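Flagellar hook-associated protein (Burkholderia pseudomallei, PDB 4UT1) probably serves as a structural component of the bacterial flagellum, at the junction between hook and filament. Local coordinates at residues T97-L102 / S297-P302; N104-P109 / N602-A607. All blocks are in the same frame, centred on the assembly; numbering follows the deposited sequence.

Interaction 1 (T97-L102 / S297-P302)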
# COMPACT_ATOMS: atom_id res chain seq x y z
N THR A 97 17.35 -17.43 1.05
CA THR A 97 18.30 -16.66 0.25
C THR A 97 17.65 -15.37 -0.27
O THR A 97 18.24 -14.29 -0.21
CB THR A 97 18.86 -17.49 -0.92
OG1 THR A 97 19.63 -18.57 -0.39
CG2 THR A 97 19.74 -16.65 -1.81
N LEU A 98 16.41 -15.49 -0.74
CA LEU A 98 15.73 -14.35 -1.33
C LEU A 98 15.34 -13.31 -0.29
O LEU A 98 15.49 -12.11 -0.52
CB LEU A 98 14.48 -14.81 -2.09
CG LEU A 98 14.75 -15.58 -3.39
CD1 LEU A 98 13.47 -16.19 -3.88
CD2 LEU A 98 15.35 -14.65 -4.42
N VAL A 99 14.83 -13.76 0.85
CA VAL A 99 14.40 -12.80 1.86
C VAL A 99 15.62 -12.21 2.56
O VAL A 99 15.60 -11.06 2.99
CB VAL A 99 13.42 -13.43 2.89
CG1 VAL A 99 14.08 -14.56 3.65
CG2 VAL A 99 12.88 -12.36 3.86
N ALA A 100 16.70 -12.98 2.64
CA ALA A 100 17.93 -12.44 3.22
C ALA A 100 18.45 -11.30 2.33
O ALA A 100 18.88 -10.25 2.83
CB ALA A 100 18.99 -13.52 3.38
N GLN A 101 18.42 -11.53 1.02
CA GLN A 101 18.77 -10.50 0.04
C GLN A 101 17.91 -9.24 0.23
O GLN A 101 18.44 -8.13 0.30
CB GLN A 101 18.60 -11.03 -1.39
CG GLN A 101 18.97 -10.00 -2.46
CD GLN A 101 18.63 -10.45 -3.87
OE1 GLN A 101 18.59 -9.64 -4.80
NE2 GLN A 101 18.41 -11.75 -4.04
N LEU A 102 16.59 -9.41 0.31
CA LEU A 102 15.69 -8.29 0.54
C LEU A 102 15.99 -7.58 1.87
O LEU A 102 16.07 -6.36 1.93
CB LEU A 102 14.23 -8.76 0.51
CG LEU A 102 13.19 -7.66 0.73
CD1 LEU A 102 13.25 -6.60 -0.37
CD2 LEU A 102 11.79 -8.26 0.85
N SER A 297 4.78 -14.35 -2.94
CA SER A 297 3.43 -14.07 -2.43
C SER A 297 3.39 -13.71 -0.94
O SER A 297 2.47 -13.02 -0.50
CB SER A 297 2.50 -15.27 -2.68
OG SER A 297 2.95 -16.42 -1.97
N GLN A 298 4.37 -14.16 -0.16
CA GLN A 298 4.28 -13.98 1.29
C GLN A 298 5.20 -12.89 1.83
O GLN A 298 4.97 -12.36 2.92
CB GLN A 298 4.54 -15.30 2.01
CG GLN A 298 3.57 -16.42 1.58
CD GLN A 298 2.12 -16.09 1.86
OE1 GLN A 298 1.33 -15.89 0.93
NE2 GLN A 298 1.76 -16.04 3.13
N THR A 299 6.23 -12.54 1.07
CA THR A 299 7.18 -11.53 1.53
C THR A 299 7.29 -10.36 0.55
O THR A 299 7.05 -9.21 0.92
CB THR A 299 8.59 -12.15 1.76
OG1 THR A 299 8.56 -13.01 2.90
CG2 THR A 299 9.64 -11.07 1.98
N LEU A 300 7.66 -10.66 -0.69
CA LEU A 300 7.96 -9.61 -1.68
C LEU A 300 6.77 -8.70 -2.01
O LEU A 300 6.85 -7.48 -1.85
CB LEU A 300 8.48 -10.25 -2.97
CG LEU A 300 9.02 -9.27 -4.01
CD1 LEU A 300 10.34 -8.69 -3.55
CD2 LEU A 300 9.18 -9.95 -5.37
N ASP A 301 5.68 -9.29 -2.47
CA ASP A 301 4.54 -8.51 -2.91
C ASP A 301 3.89 -7.80 -1.71
O ASP A 301 3.50 -6.65 -1.84
CB ASP A 301 3.53 -9.39 -3.67
CG ASP A 301 4.05 -9.82 -5.04
OD1 ASP A 301 5.11 -9.30 -5.46
OD2 ASP A 301 3.42 -10.68 -5.71
N PRO A 302 3.78 -8.47 -0.55
CA PRO A 302 3.25 -7.70 0.58
C PRO A 302 4.15 -6.54 0.95
O PRO A 302 3.65 -5.45 1.27
CB PRO A 302 3.18 -8.73 1.72
CG PRO A 302 2.97 -10.03 0.99
CD PRO A 302 3.84 -9.91 -0.24
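The apolar part of this contact converges on one methyl group: Thr299 CG2, on the helix 287-322, meets two side chains of the helix 80-106. Leu102 CD2 lies 3.7 Å from Thr299 CG2, the two side chains sliding past each other in opposite directions, while Val99 CG2 meets Thr299 CG2 at 4.0 Å with the side chains crossing at about a right angle. Thr299 points its methyl at the neighbouring helix because CG2 stands trans to the backbone nitrogen while OG1 lies beside that nitrogen (chi1 -70°). Leu300 is more peripheral, its CD1 staying 4.7 Å from Leu102 CD2. Val99, Leu102 and Thr299 are buried, and a spacing of 7.3 Å between Val99 CA and Thr299 CA shows how near the backbones come at this level.

The setting is the long bundle of the FlgK helical domain, in which the two segments run in the same general direction. Helix 134-193 covers Leu102 and Leu300 through Tyr158, and helix 593-630 covers Val99 through Ala607 and Leu611.

The polar ends of Thr299 and Asp301 find partners outside the two segments. Thr299 OG1 hydrogen-bonds Tyr95 OH, one turn before Val99, which gives the same threonine a second, polar link to helix 80-106. Asp301 OD1 forms a salt bridge with Arg162 NH2.

The backbones of the two helices differ in regularity. Segment 97-102 is regular, with Gln101 N bonded to Thr97 O at 3.0 Å, whereas segment 297-302 has a wider pi-type turn at 297-300 and a kink at Pro302, whose nitrogen carries no hydrogen to give to the preceding turn.

Interaction 2 (N104-P109 / N602-A607). With EDO (1,2-ethanediol), chain B.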
# COMPACT_ATOMS: atom_id res chain seq x y z
N ASN A 104 18.74 -7.44 3.69
CA ASN A 104 20.01 -6.73 3.64
C ASN A 104 19.84 -5.43 2.88
O ASN A 104 20.42 -4.40 3.24
CB ASN A 104 21.09 -7.60 2.97
CG ASN A 104 21.49 -8.80 3.82
OD1 ASN A 104 21.19 -8.85 5.01
ND2 ASN A 104 22.17 -9.76 3.21
N TYR A 105 19.01 -5.48 1.84
CA TYR A 105 18.71 -4.28 1.09
C TYR A 105 17.93 -3.26 1.93
O TYR A 105 18.30 -2.09 1.97
CB TYR A 105 17.90 -4.60 -0.16
CG TYR A 105 17.41 -3.34 -0.81
CD1 TYR A 105 18.25 -2.57 -1.60
CD2 TYR A 105 16.11 -2.88 -0.60
CE1 TYR A 105 17.81 -1.40 -2.19
CE2 TYR A 105 15.66 -1.71 -1.18
CZ TYR A 105 16.52 -0.97 -1.98
OH TYR A 105 16.07 0.19 -2.56
N VAL A 106 16.85 -3.70 2.57
CA VAL A 106 15.96 -2.80 3.30
C VAL A 106 16.63 -2.13 4.50
O VAL A 106 16.38 -0.95 4.77
CB VAL A 106 14.69 -3.53 3.77
CG1 VAL A 106 13.90 -2.66 4.70
CG2 VAL A 106 13.84 -3.90 2.57
N GLY A 107 17.46 -2.88 5.23
CA GLY A 107 18.19 -2.31 6.36
C GLY A 107 17.36 -2.07 7.61
O GLY A 107 16.41 -2.81 7.88
N SER A 108 17.71 -1.03 8.36
CA SER A 108 17.15 -0.80 9.68
C SER A 108 15.72 -0.23 9.66
O SER A 108 15.39 0.60 8.82
CB SER A 108 18.07 0.16 10.47
OG SER A 108 17.39 0.75 11.55
N PRO A 109 14.88 -0.68 10.61
CA PRO A 109 13.49 -0.20 10.67
C PRO A 109 13.39 1.26 11.10
O PRO A 109 12.33 1.85 10.97
CB PRO A 109 12.85 -1.12 11.72
CG PRO A 109 13.98 -1.58 12.56
CD PRO A 109 15.15 -1.71 11.63
N ASN A 602 10.36 -4.82 9.85
CA ASN A 602 10.43 -5.91 10.81
C ASN A 602 9.75 -7.19 10.31
O ASN A 602 10.15 -8.28 10.69
CB ASN A 602 9.80 -5.49 12.15
CG ASN A 602 10.68 -4.52 12.92
OD1 ASN A 602 11.88 -4.47 12.70
ND2 ASN A 602 10.07 -3.75 13.82
N ALA A 603 8.74 -7.05 9.46
CA ALA A 603 8.11 -8.22 8.85
C ALA A 603 9.14 -8.96 8.02
O ALA A 603 9.25 -10.18 8.08
CB ALA A 603 6.90 -7.82 7.99
N ILE A 604 9.91 -8.20 7.24
CA ILE A 604 10.96 -8.80 6.43
C ILE A 604 12.06 -9.39 7.33
O ILE A 604 12.52 -10.53 7.11
CB ILE A 604 11.57 -7.77 5.46
CG1 ILE A 604 10.49 -7.28 4.48
CG2 ILE A 604 12.78 -8.37 4.71
CD1 ILE A 604 10.82 -6.00 3.72
N GLY A 605 12.48 -8.63 8.33
CA GLY A 605 13.54 -9.08 9.23
C GLY A 605 13.20 -10.34 10.00
O GLY A 605 14.03 -11.23 10.16
N ASN A 606 11.96 -10.42 10.46
CA ASN A 606 11.51 -11.56 11.24
C ASN A 606 11.41 -12.80 10.36
O ASN A 606 11.74 -13.90 10.79
CB ASN A 606 10.16 -11.27 11.91
CG ASN A 606 10.27 -10.19 12.97
OD1 ASN A 606 11.36 -9.86 13.41
ND2 ASN A 606 9.13 -9.64 13.37
N ALA A 607 10.97 -12.60 9.12
CA ALA A 607 10.91 -13.71 8.15
C ALA A 607 12.31 -14.28 7.93
O ALA A 607 12.51 -15.49 7.96
CB ALA A 607 10.33 -13.23 6.84
C1 EDO B . 12.72 -14.89 14.85
O1 EDO B . 11.82 -14.38 13.86
C2 EDO B . 12.31 -16.33 15.16
O2 EDO B . 12.53 -16.62 16.55
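The C-terminal end of helix 80-106, with the loop that leaves it, lies against helix 593-630 through two separate touches, Val106 on Ile604 and Pro109 on Asn602. The first is purely apolar. Val106 CG2 and Ile604 CD1 approach tip to tip at 3.9 Å, each side chain reaching toward the other, while the backbones stay apart, with 8.4 Å between Val106 CA and Ile604 CA. Ile604 spans much of that gap with its longer branch: CG1 is trans to the carbonyl carbon (chi1 -62°) and CD1 extends onward from it (chi2 164°).

Between the two touches the helix ends. Gly107 is the first residue to abandon helical angles, with a positive phi of 75°, and the chain then continues through Ser108 to Pro109, where the backbone draws closer, Pro109 CA being 6.5 Å from Asn602 CA. In the helical bundle this places the end of one helix and its exit loop on the flank of another running the opposite way. Tyr158 of helix 134-193 packs on both Val106 and Ile604, so a third helix joins the apolar touch.

The amide oxygen of Asn602 comes obliquely onto the CB-CG side of the Pro109 ring: Asn602 OD1 is 3.6 Å from both Pro109 CB and Pro109 CG. The side chains cross at about a right angle, and the contact is van der Waals in kind, with no hydrogen bond between the segments. Val601 and Ala598 also touch the same proline.

Further along the helix, a 1,2-ethanediol, probably from the crystallisation liquor, donates from its O1 to Asn606 O at 3.1 Å. It is also hydrogen-bonded to Ser609 OG, which in turn bonds Asn606 O.

From the N terminus, helix 80-106 supplies 97-102 and, with its exit loop, 104-109. Interaction 1 closes a loop of 194 residues, which passes through helix 134-193 and the six-stranded antiparallel sheet before reaching helix 287-322. Interaction 2 closes a far longer loop of 492 residues, containing the beta-rich D2-like and D3 regions, and returns on helix 593-630. The loops cross, because the segments alternate: 97-102, 104-109, 297-302, 602-607. Their centres lie 10 Å apart and they touch directly, Leu102 CD2 being 3.8 Å from Ile604 CD1. Helix 80-106 thus joins chain-distant helices within one bundle.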